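Local coordinates for protein putative alpha-L-fucosidase (Bacteroides thetaiotaomicron VPI-5482, PDB 3GZA) that probably hydrolyses alpha-L-fucosidic linkages as a glycoside hydrolase of family 29, built on a TIM-barrel-type domain, at residues 27-31 with 82-88; 76-82 with 124-130. One frame throughout, in Å; residues are numbered along the deposited sequence.

Contact 1: 27-31 with 82-88; sequences HYDLH and HETGFGL. With NA (sodium ion), chain G; EDO (1,2-ethanediol), chain D.
H27 and Y28 leave strand 22-26 in extended conformation, and D29 (phi/psi -157/177) prolongs it before L30 and H31 turn into a 3-10 segment; 82-88 is irregular, nearest at D29-H82 (CA-CA 6.9 Å). H27 (chi1 m) directs its ring edge to the H82 face, offset edge-to-face, centroids 5.5 Å apart, planes at 79°; its NE2 hydrogen-bonds O1 of 1,2-ethanediol, probably crystallisation liquor, at 2.7 Å. Y28 CB meets L88 CD1 at 4.0 Å, and Y28 OH is hydrogen-bonded to D320 O. D29 (chi1 t) is the hub: OD1 accepts T84 OG1 (2.7 Å) and L30 N (2.6 Å), while T84 OG1 takes F86 N at 3.0 Å, an ST turn. L30 CD2 lies over the F86 ring face, 3.7 Å from its centroid (CH-pi). H31 O binds sodium at 2.4 Å, with D34 and I36; water 3 joins H31 NE2, H82 ND1 (both 2.8 Å) and D29 OD2 (2.7 Å). One buried carboxylate, satisfied by hydroxyl, amide and water, ties two loops that follow barrel strands.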
ATOM      1  N   HIS A  27     -13.317 -17.570  -1.594  1.00 24.99           N
ATOM      2  CA  HIS A  27     -12.308 -16.725  -2.212  1.00 25.98           C
ATOM      3  C   HIS A  27     -12.941 -15.412  -2.673  1.00 26.30           C
ATOM      4  O   HIS A  27     -13.975 -15.419  -3.343  1.00 25.72           O
ATOM      5  CB  HIS A  27     -11.648 -17.422  -3.403  1.00 25.26           C
ATOM      6  CG  HIS A  27     -10.698 -18.517  -3.026  1.00 27.78           C
ATOM      7  ND1 HIS A  27     -11.104 -19.762  -2.575  1.00 26.05           N
ATOM      8  CD2 HIS A  27      -9.355 -18.544  -3.041  1.00 26.90           C
ATOM      9  CE1 HIS A  27     -10.030 -20.499  -2.330  1.00 28.65           C
ATOM     10  NE2 HIS A  27      -8.955 -19.784  -2.612  1.00 27.36           N
ATOM     11  N   TYR A  28     -12.332 -14.279  -2.306  1.00 25.71           N
ATOM     12  CA  TYR A  28     -12.834 -12.976  -2.667  1.00 25.20           C
ATOM     13  C   TYR A  28     -11.639 -12.027  -2.688  1.00 26.67           C
ATOM     14  O   TYR A  28     -10.842 -12.035  -1.745  1.00 26.17           O
ATOM     15  CB  TYR A  28     -13.881 -12.569  -1.637  1.00 25.51           C
ATOM     16  CG  TYR A  28     -15.019 -11.679  -2.085  1.00 27.20           C
ATOM     17  CD1 TYR A  28     -15.734 -12.019  -3.205  1.00 26.19           C
ATOM     18  CD2 TYR A  28     -15.400 -10.592  -1.337  1.00 26.16           C
ATOM     19  CE1 TYR A  28     -16.831 -11.281  -3.584  1.00 25.54           C
ATOM     20  CE2 TYR A  28     -16.480  -9.832  -1.712  1.00 25.80           C
ATOM     21  CZ  TYR A  28     -17.203 -10.215  -2.798  1.00 27.33           C
ATOM     22  OH  TYR A  28     -18.325  -9.524  -3.177  1.00 26.82           O
ATOM     23  N   ASP A  29     -11.470 -11.310  -3.766  1.00 25.02           N
ATOM     24  CA  ASP A  29     -10.401 -10.345  -3.924  1.00 25.33           C
ATOM     25  C   ASP A  29     -10.849  -9.355  -4.984  1.00 26.15           C
ATOM     26  O   ASP A  29     -11.922  -9.502  -5.573  1.00 26.72           O
ATOM     27  CB  ASP A  29      -9.083 -11.085  -4.255  1.00 25.75           C
ATOM     28  CG  ASP A  29      -7.810 -10.269  -3.983  1.00 26.20           C
ATOM     29  OD1 ASP A  29      -7.870  -8.993  -3.894  1.00 25.02           O
ATOM     30  OD2 ASP A  29      -6.737 -10.929  -3.889  1.00 26.38           O
ATOM     31  N   LEU A  30     -10.014  -8.333  -5.245  1.00 25.47           N
ATOM     32  CA  LEU A  30     -10.456  -7.210  -6.094  1.00 25.67           C
ATOM     33  C   LEU A  30     -10.890  -7.573  -7.502  1.00 24.02           C
ATOM     34  O   LEU A  30     -11.803  -6.949  -8.067  1.00 24.33           O
ATOM     35  CB  LEU A  30      -9.327  -6.168  -6.153  1.00 25.60           C
ATOM     36  CG  LEU A  30      -8.910  -5.546  -4.819  1.00 25.53           C
ATOM     37  CD1 LEU A  30      -7.570  -4.784  -4.997  1.00 26.78           C
ATOM     38  CD2 LEU A  30     -10.022  -4.633  -4.224  1.00 27.27           C
ATOM     39  N   HIS A  31     -10.239  -8.544  -8.107  1.00 24.81           N
ATOM     40  CA  HIS A  31     -10.488  -8.927  -9.480  1.00 24.53           C
ATOM     41  C   HIS A  31     -11.843  -9.603  -9.672  1.00 25.00           C
ATOM     42  O   HIS A  31     -12.262  -9.771 -10.819  1.00 24.84           O
ATOM     43  CB  HIS A  31      -9.366  -9.829 -10.023  1.00 24.61           C
ATOM     44  CG  HIS A  31      -9.091 -11.025  -9.184  1.00 25.02           C
ATOM     45  ND1 HIS A  31      -9.907 -12.149  -9.180  1.00 26.38           N
ATOM     46  CD2 HIS A  31      -8.140 -11.247  -8.244  1.00 25.54           C
ATOM     47  CE1 HIS A  31      -9.419 -13.022  -8.321  1.00 26.89           C
ATOM     48  NE2 HIS A  31      -8.352 -12.503  -7.738  1.00 26.49           N
ATOM     49  N   HIS A  82      -5.113 -12.751  -0.696  1.00 25.24           N
ATOM     50  CA  HIS A  82      -4.896 -13.781  -1.670  1.00 24.96           C
ATOM     51  C   HIS A  82      -3.645 -13.422  -2.460  1.00 25.07           C
ATOM     52  O   HIS A  82      -2.542 -13.676  -1.971  1.00 27.36           O
ATOM     53  CB  HIS A  82      -6.156 -14.119  -2.469  1.00 25.61           C
ATOM     54  CG  HIS A  82      -5.994 -15.303  -3.346  1.00 26.07           C
ATOM     55  ND1 HIS A  82      -5.777 -15.191  -4.690  1.00 26.97           N
ATOM     56  CD2 HIS A  82      -5.987 -16.628  -3.068  1.00 25.17           C
ATOM     57  CE1 HIS A  82      -5.649 -16.396  -5.219  1.00 27.42           C
ATOM     58  NE2 HIS A  82      -5.747 -17.297  -4.248  1.00 26.13           N
ATOM     59  N   GLU A  83      -3.771 -12.832  -3.660  1.00 24.87           N
ATOM     60  CA  GLU A  83      -2.638 -12.501  -4.488  1.00 24.72           C
ATOM     61  C   GLU A  83      -2.441 -11.023  -4.780  1.00 24.15           C
ATOM     62  O   GLU A  83      -1.340 -10.625  -5.104  1.00 24.12           O
ATOM     63  CB  GLU A  83      -2.758 -13.208  -5.846  1.00 25.34           C
ATOM     64  CG  GLU A  83      -2.629 -14.745  -5.768  1.00 25.54           C
ATOM     65  CD  GLU A  83      -3.138 -15.455  -7.012  1.00 27.38           C
ATOM     66  OE1 GLU A  83      -3.918 -14.851  -7.805  1.00 26.22           O
ATOM     67  OE2 GLU A  83      -2.834 -16.643  -7.153  1.00 24.96           O
ATOM     68  N   THR A  84      -3.472 -10.193  -4.666  1.00 24.71           N
ATOM     69  CA  THR A  84      -3.309  -8.776  -5.040  1.00 24.45           C
ATOM     70  C   THR A  84      -2.588  -7.984  -3.967  1.00 25.34           C
ATOM     71  O   THR A  84      -2.085  -6.909  -4.235  1.00 25.13           O
ATOM     72  CB  THR A  84      -4.638  -8.071  -5.317  1.00 24.32           C
ATOM     73  OG1 THR A  84      -5.374  -7.912  -4.089  1.00 25.22           O
ATOM     74  CG2 THR A  84      -5.478  -8.816  -6.393  1.00 26.27           C
ATOM     75  N   GLY A  85      -2.602  -8.527  -2.759  1.00 24.15           N
ATOM     76  CA  GLY A  85      -2.134  -7.859  -1.576  1.00 24.74           C
ATOM     77  C   GLY A  85      -3.237  -7.180  -0.792  1.00 23.69           C
ATOM     78  O   GLY A  85      -2.945  -6.737   0.319  1.00 24.88           O
ATOM     79  N   PHE A  86      -4.459  -7.073  -1.335  1.00 24.91           N
ATOM     80  CA  PHE A  86      -5.530  -6.362  -0.691  1.00 25.65           C
ATOM     81  C   PHE A  86      -6.063  -7.177   0.440  1.00 25.03           C
ATOM     82  O   PHE A  86      -6.287  -8.374   0.278  1.00 26.35           O
ATOM     83  CB  PHE A  86      -6.646  -6.170  -1.677  1.00 24.67           C
ATOM     84  CG  PHE A  86      -7.727  -5.225  -1.195  1.00 25.09           C
ATOM     85  CD1 PHE A  86      -7.481  -3.870  -1.114  1.00 25.42           C
ATOM     86  CD2 PHE A  86      -8.962  -5.708  -0.859  1.00 27.45           C
ATOM     87  CE1 PHE A  86      -8.440  -2.981  -0.730  1.00 27.07           C
ATOM     88  CE2 PHE A  86      -9.944  -4.823  -0.446  1.00 28.14           C
ATOM     89  CZ  PHE A  86      -9.680  -3.461  -0.374  1.00 25.90           C
ATOM     90  N   GLY A  87      -6.364  -6.532   1.550  1.00 23.96           N
ATOM     91  CA  GLY A  87      -6.894  -7.204   2.689  1.00 23.83           C
ATOM     92  C   GLY A  87      -8.336  -6.856   3.047  1.00 25.08           C
ATOM     93  O   GLY A  87      -8.705  -5.701   3.103  1.00 26.23           O
ATOM     94  N   LEU A  88      -9.143  -7.875   3.316  1.00 25.22           N
ATOM     95  CA  LEU A  88     -10.575  -7.729   3.600  1.00 25.27           C
ATOM     96  C   LEU A  88     -10.904  -7.454   5.068  1.00 25.53           C
ATOM     97  O   LEU A  88     -11.934  -7.896   5.585  1.00 25.45           O
ATOM     98  CB  LEU A  88     -11.341  -8.962   3.111  1.00 25.44           C
ATOM     99  CG  LEU A  88     -11.167  -9.301   1.624  1.00 26.34           C
ATOM    100  CD1 LEU A  88     -12.124 -10.479   1.299  1.00 27.49           C
ATOM    101  CD2 LEU A  88     -11.461  -8.089   0.752  1.00 26.53           C
TER
HETATM  102 NA    NA G 471     -12.585 -11.290 -12.622  1.00 12.96          NA
HETATM  103  C1  EDO D 463      -7.201 -22.282  -3.682  1.00 25.66           C
HETATM  104  O1  EDO D 463      -6.639 -21.187  -2.948  1.00 18.41           O
HETATM  105  C2  EDO D 463      -7.256 -23.413  -2.706  1.00 25.04           C
HETATM  106  O2  EDO D 463      -5.935 -23.870  -2.500  1.00 26.73           O
HETATM  107  O   HOH W   1      -8.687  -9.902  -0.950  0.50 16.79           O
HETATM  108  O   HOH W   2      -5.161 -10.060  -1.703  1.00 10.76           O
HETATM  109  O   HOH W   3      -6.291 -12.757  -5.869  1.00 12.46           O
HETATM  110  O   HOH W   4     -12.091 -13.021 -10.945  1.00 14.31           O
HETATM  111  O   HOH W   5     -10.137 -11.222 -13.390  1.00 15.53           O
HETATM  112  O   HOH W   6     -14.828 -11.783 -11.923  1.00 15.75           O

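Contact 2: 76-82 with 124-130; sequences AVLTATH and QPGIYIG
Strands 76-79 and 124-129 run parallel, the axes of these short segments 4.5 Å apart at closest and crossing at -28°. A76 pairs with P125, V77 with G126, L78 with I127 and T79 with Y128. A76 N donates to Q124 O (3.0 Å), G126 N to A76 O (2.8 Å), Y128 N to L78 O (2.9 Å) and A80 N to Y128 O (2.8 Å); L78 N to G126 O is weak at 3.4 Å.

V77 and Y128 share a face with T79. V77 (chi1 t) sets CG1 3.7 Å from Y128 CB, and its CG2 would lie 3.2 Å from an ideal CB on G126. Y128 (chi1 t, chi2 -63°) lays its ring against T79, whose chi1 of 59° places CG2 over the ring face, 3.9 Å from the centroid (CH-pi), while T79 OG1 bonds Y28 N. These are neighbouring parallel strands of the TIM-type barrel: the Y128 ring also meets H27 (edge-to-face) and W180, whereas A76 and L78 on the other face pack on helix 110-121 and I127 on helix 148-171.

Past the strand, A80 (phi/psi -66/-40) breaks the extended run and brings CB within 3.7 Å of I127 CG2 (I127 chi1 m, chi2 t). T81 takes chi1 62°, so that OG1 accepts G130 N at 2.8 Å, beside a weak bond from G130 N to T81 O at 3.2 Å. An ideal CB on G130 would clash with H82 O at 2.2 Å. H82 (chi1 t) meets Y128 rim to rim, centroids 5.9 Å apart, planes at 25°, with H82 CD2 3.4 Å from Y128 OH.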
ATOM      1  N   ALA A  76     -16.057 -22.715   7.995  1.00 25.54           N
ATOM      2  CA  ALA A  76     -16.053 -21.839   6.793  1.00 25.06           C
ATOM      3  C   ALA A  76     -14.840 -20.913   6.948  1.00 26.16           C
ATOM      4  O   ALA A  76     -14.581 -20.403   8.024  1.00 26.51           O
ATOM      5  CB  ALA A  76     -17.371 -21.028   6.655  1.00 25.65           C
ATOM      6  N   VAL A  77     -14.131 -20.744   5.850  1.00 24.40           N
ATOM      7  CA  VAL A  77     -12.880 -19.984   5.786  1.00 25.38           C
ATOM      8  C   VAL A  77     -12.993 -18.901   4.736  1.00 26.21           C
ATOM      9  O   VAL A  77     -13.519 -19.128   3.655  1.00 25.62           O
ATOM     10  CB  VAL A  77     -11.728 -20.965   5.431  1.00 25.02           C
ATOM     11  CG1 VAL A  77     -10.351 -20.272   5.365  1.00 26.96           C
ATOM     12  CG2 VAL A  77     -11.682 -22.163   6.413  1.00 28.62           C
ATOM     13  N   LEU A  78     -12.455 -17.715   5.033  1.00 25.94           N
ATOM     14  CA  LEU A  78     -12.417 -16.600   4.108  1.00 25.83           C
ATOM     15  C   LEU A  78     -11.011 -16.154   3.802  1.00 27.07           C
ATOM     16  O   LEU A  78     -10.179 -16.114   4.687  1.00 25.30           O
ATOM     17  CB  LEU A  78     -13.142 -15.388   4.748  1.00 26.93           C
ATOM     18  CG  LEU A  78     -13.100 -14.074   3.971  1.00 26.19           C
ATOM     19  CD1 LEU A  78     -13.746 -14.177   2.560  1.00 27.30           C
ATOM     20  CD2 LEU A  78     -13.736 -12.872   4.763  1.00 26.26           C
ATOM     21  N   THR A  79     -10.736 -15.883   2.527  1.00 25.67           N
ATOM     22  CA  THR A  79      -9.467 -15.325   2.109  1.00 25.90           C
ATOM     23  C   THR A  79      -9.357 -13.874   2.573  1.00 27.03           C
ATOM     24  O   THR A  79      -9.919 -12.957   1.946  1.00 27.64           O
ATOM     25  CB  THR A  79      -9.280 -15.383   0.591  1.00 26.59           C
ATOM     26  OG1 THR A  79     -10.337 -14.651  -0.025  1.00 26.41           O
ATOM     27  CG2 THR A  79      -9.295 -16.816   0.057  1.00 26.80           C
ATOM     28  N   ALA A  80      -8.655 -13.638   3.668  1.00 25.81           N
ATOM     29  CA  ALA A  80      -8.380 -12.295   4.123  1.00 26.20           C
ATOM     30  C   ALA A  80      -7.494 -11.545   3.151  1.00 26.29           C
ATOM     31  O   ALA A  80      -7.661 -10.339   2.962  1.00 26.01           O
ATOM     32  CB  ALA A  80      -7.745 -12.321   5.506  1.00 26.15           C
ATOM     33  N   THR A  81      -6.509 -12.247   2.620  1.00 25.88           N
ATOM     34  CA  THR A  81      -5.704 -11.800   1.459  1.00 26.69           C
ATOM     35  C   THR A  81      -5.529 -13.023   0.540  1.00 26.53           C
ATOM     36  O   THR A  81      -5.777 -14.179   0.947  1.00 26.10           O
ATOM     37  CB  THR A  81      -4.293 -11.344   1.758  1.00 26.71           C
ATOM     38  OG1 THR A  81      -3.522 -12.451   2.319  1.00 26.91           O
ATOM     39  CG2 THR A  81      -4.278 -10.142   2.735  1.00 26.26           C
ATOM     40  N   HIS A  82      -5.113 -12.751  -0.696  1.00 25.24           N
ATOM     41  CA  HIS A  82      -4.896 -13.781  -1.670  1.00 24.96           C
ATOM     42  C   HIS A  82      -3.645 -13.422  -2.460  1.00 25.07           C
ATOM     43  O   HIS A  82      -2.542 -13.676  -1.971  1.00 27.36           O
ATOM     44  CB  HIS A  82      -6.156 -14.119  -2.469  1.00 25.61           C
ATOM     45  CG  HIS A  82      -5.994 -15.303  -3.346  1.00 26.07           C
ATOM     46  ND1 HIS A  82      -5.777 -15.191  -4.690  1.00 26.97           N
ATOM     47  CD2 HIS A  82      -5.987 -16.628  -3.068  1.00 25.17           C
ATOM     48  CE1 HIS A  82      -5.649 -16.396  -5.219  1.00 27.42           C
ATOM     49  NE2 HIS A  82      -5.747 -17.297  -4.248  1.00 26.13           N
ATOM     50  N   GLN A 124     -17.732 -23.065  12.485  1.00 25.05           N
ATOM     51  CA  GLN A 124     -16.477 -22.591  13.059  1.00 25.66           C
ATOM     52  C   GLN A 124     -15.727 -21.793  11.993  1.00 25.23           C
ATOM     53  O   GLN A 124     -15.463 -22.289  10.901  1.00 26.17           O
ATOM     54  CB  GLN A 124     -15.641 -23.791  13.514  1.00 25.33           C
ATOM     55  CG  GLN A 124     -16.338 -24.560  14.654  1.00 27.84           C
ATOM     56  CD  GLN A 124     -15.687 -25.911  14.985  1.00 29.57           C
ATOM     57  OE1 GLN A 124     -14.649 -25.964  15.612  1.00 29.89           O
ATOM     58  NE2 GLN A 124     -16.321 -26.996  14.577  1.00 32.96           N
ATOM     59  N   PRO A 125     -15.350 -20.549  12.308  1.00 25.27           N
ATOM     60  CA  PRO A 125     -14.653 -19.728  11.329  1.00 25.14           C
ATOM     61  C   PRO A 125     -13.186 -19.908  11.268  1.00 25.50           C
ATOM     62  O   PRO A 125     -12.565 -20.013  12.306  1.00 25.03           O
ATOM     63  CB  PRO A 125     -14.930 -18.281  11.823  1.00 26.21           C
ATOM     64  CG  PRO A 125     -15.111 -18.420  13.245  1.00 27.22           C
ATOM     65  CD  PRO A 125     -15.662 -19.777  13.531  1.00 25.99           C
ATOM     66  N   GLY A 126     -12.647 -19.961  10.070  1.00 25.36           N
ATOM     67  CA  GLY A 126     -11.217 -19.943   9.856  1.00 25.93           C
ATOM     68  C   GLY A 126     -10.836 -18.813   8.912  1.00 25.54           C
ATOM     69  O   GLY A 126     -11.664 -18.239   8.256  1.00 24.94           O
ATOM     70  N   ILE A 127      -9.532 -18.549   8.820  1.00 25.70           N
ATOM     71  CA  ILE A 127      -9.035 -17.448   7.987  1.00 26.16           C
ATOM     72  C   ILE A 127      -7.913 -17.946   7.088  1.00 26.04           C
ATOM     73  O   ILE A 127      -7.001 -18.653   7.545  1.00 25.68           O
ATOM     74  CB  ILE A 127      -8.578 -16.265   8.828  1.00 25.91           C
ATOM     75  CG1 ILE A 127      -9.746 -15.637   9.639  1.00 26.64           C
ATOM     76  CG2 ILE A 127      -8.029 -15.186   7.884  1.00 27.68           C
ATOM     77  CD1 ILE A 127      -9.371 -14.532  10.631  1.00 26.48           C
ATOM     78  N   TYR A 128      -8.000 -17.613   5.816  1.00 25.46           N
ATOM     79  CA  TYR A 128      -6.969 -17.915   4.832  1.00 25.49           C
ATOM     80  C   TYR A 128      -6.184 -16.633   4.581  1.00 25.92           C
ATOM     81  O   TYR A 128      -6.768 -15.532   4.421  1.00 25.96           O
ATOM     82  CB  TYR A 128      -7.651 -18.420   3.566  1.00 26.27           C
ATOM     83  CG  TYR A 128      -6.892 -18.661   2.283  1.00 27.59           C
ATOM     84  CD1 TYR A 128      -6.249 -17.639   1.592  1.00 25.95           C
ATOM     85  CD2 TYR A 128      -6.851 -19.936   1.734  1.00 28.51           C
ATOM     86  CE1 TYR A 128      -5.592 -17.880   0.411  1.00 27.17           C
ATOM     87  CE2 TYR A 128      -6.215 -20.173   0.545  1.00 26.92           C
ATOM     88  CZ  TYR A 128      -5.570 -19.133  -0.111  1.00 25.55           C
ATOM     89  OH  TYR A 128      -4.960 -19.383  -1.330  1.00 25.83           O
ATOM     90  N   ILE A 129      -4.881 -16.775   4.505  1.00 25.24           N
ATOM     91  CA  ILE A 129      -3.996 -15.621   4.326  1.00 25.15           C
ATOM     92  C   ILE A 129      -3.018 -15.978   3.218  1.00 26.23           C
ATOM     93  O   ILE A 129      -2.268 -16.946   3.334  1.00 26.70           O
ATOM     94  CB  ILE A 129      -3.210 -15.337   5.643  1.00 25.83           C
ATOM     95  CG1 ILE A 129      -4.172 -15.184   6.819  1.00 27.09           C
ATOM     96  CG2 ILE A 129      -2.356 -14.041   5.460  1.00 27.89           C
ATOM     97  CD1 ILE A 129      -3.465 -15.065   8.189  1.00 28.69           C
ATOM     98  N   GLY A 130      -2.987 -15.164   2.170  1.00 25.48           N
ATOM     99  CA  GLY A 130      -2.051 -15.351   1.068  1.00 25.71           C
ATOM    100  C   GLY A 130      -0.873 -14.409   1.255  1.00 26.02           C
ATOM    101  O   GLY A 130      -1.022 -13.172   1.227  1.00 26.51           O
TER

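How the contacts relate
Both contacts are buried, but contact 2 lies about 11 Å from the chain centre and contact 1 about 20 Å, measured between centres. Contact 2 joins two barrel strands mainly by backbone bonding; contact 1 joins the loops that follow strands 22-26 and 75-79 mainly by side-chain and water-mediated bonds, with sodium bound beside it at the end of 27-31. Their segments alternate along the chain and share H82, which therefore meets H27 in contact 1 and Y128 in contact 2. Two probable hydrogen bonds connect them, L88 N to A80 O at 2.9 Å and Y28 N to T79 OG1 at 3.1 Å, and H27 CD2 packs on T79 CG2 at 3.5 Å.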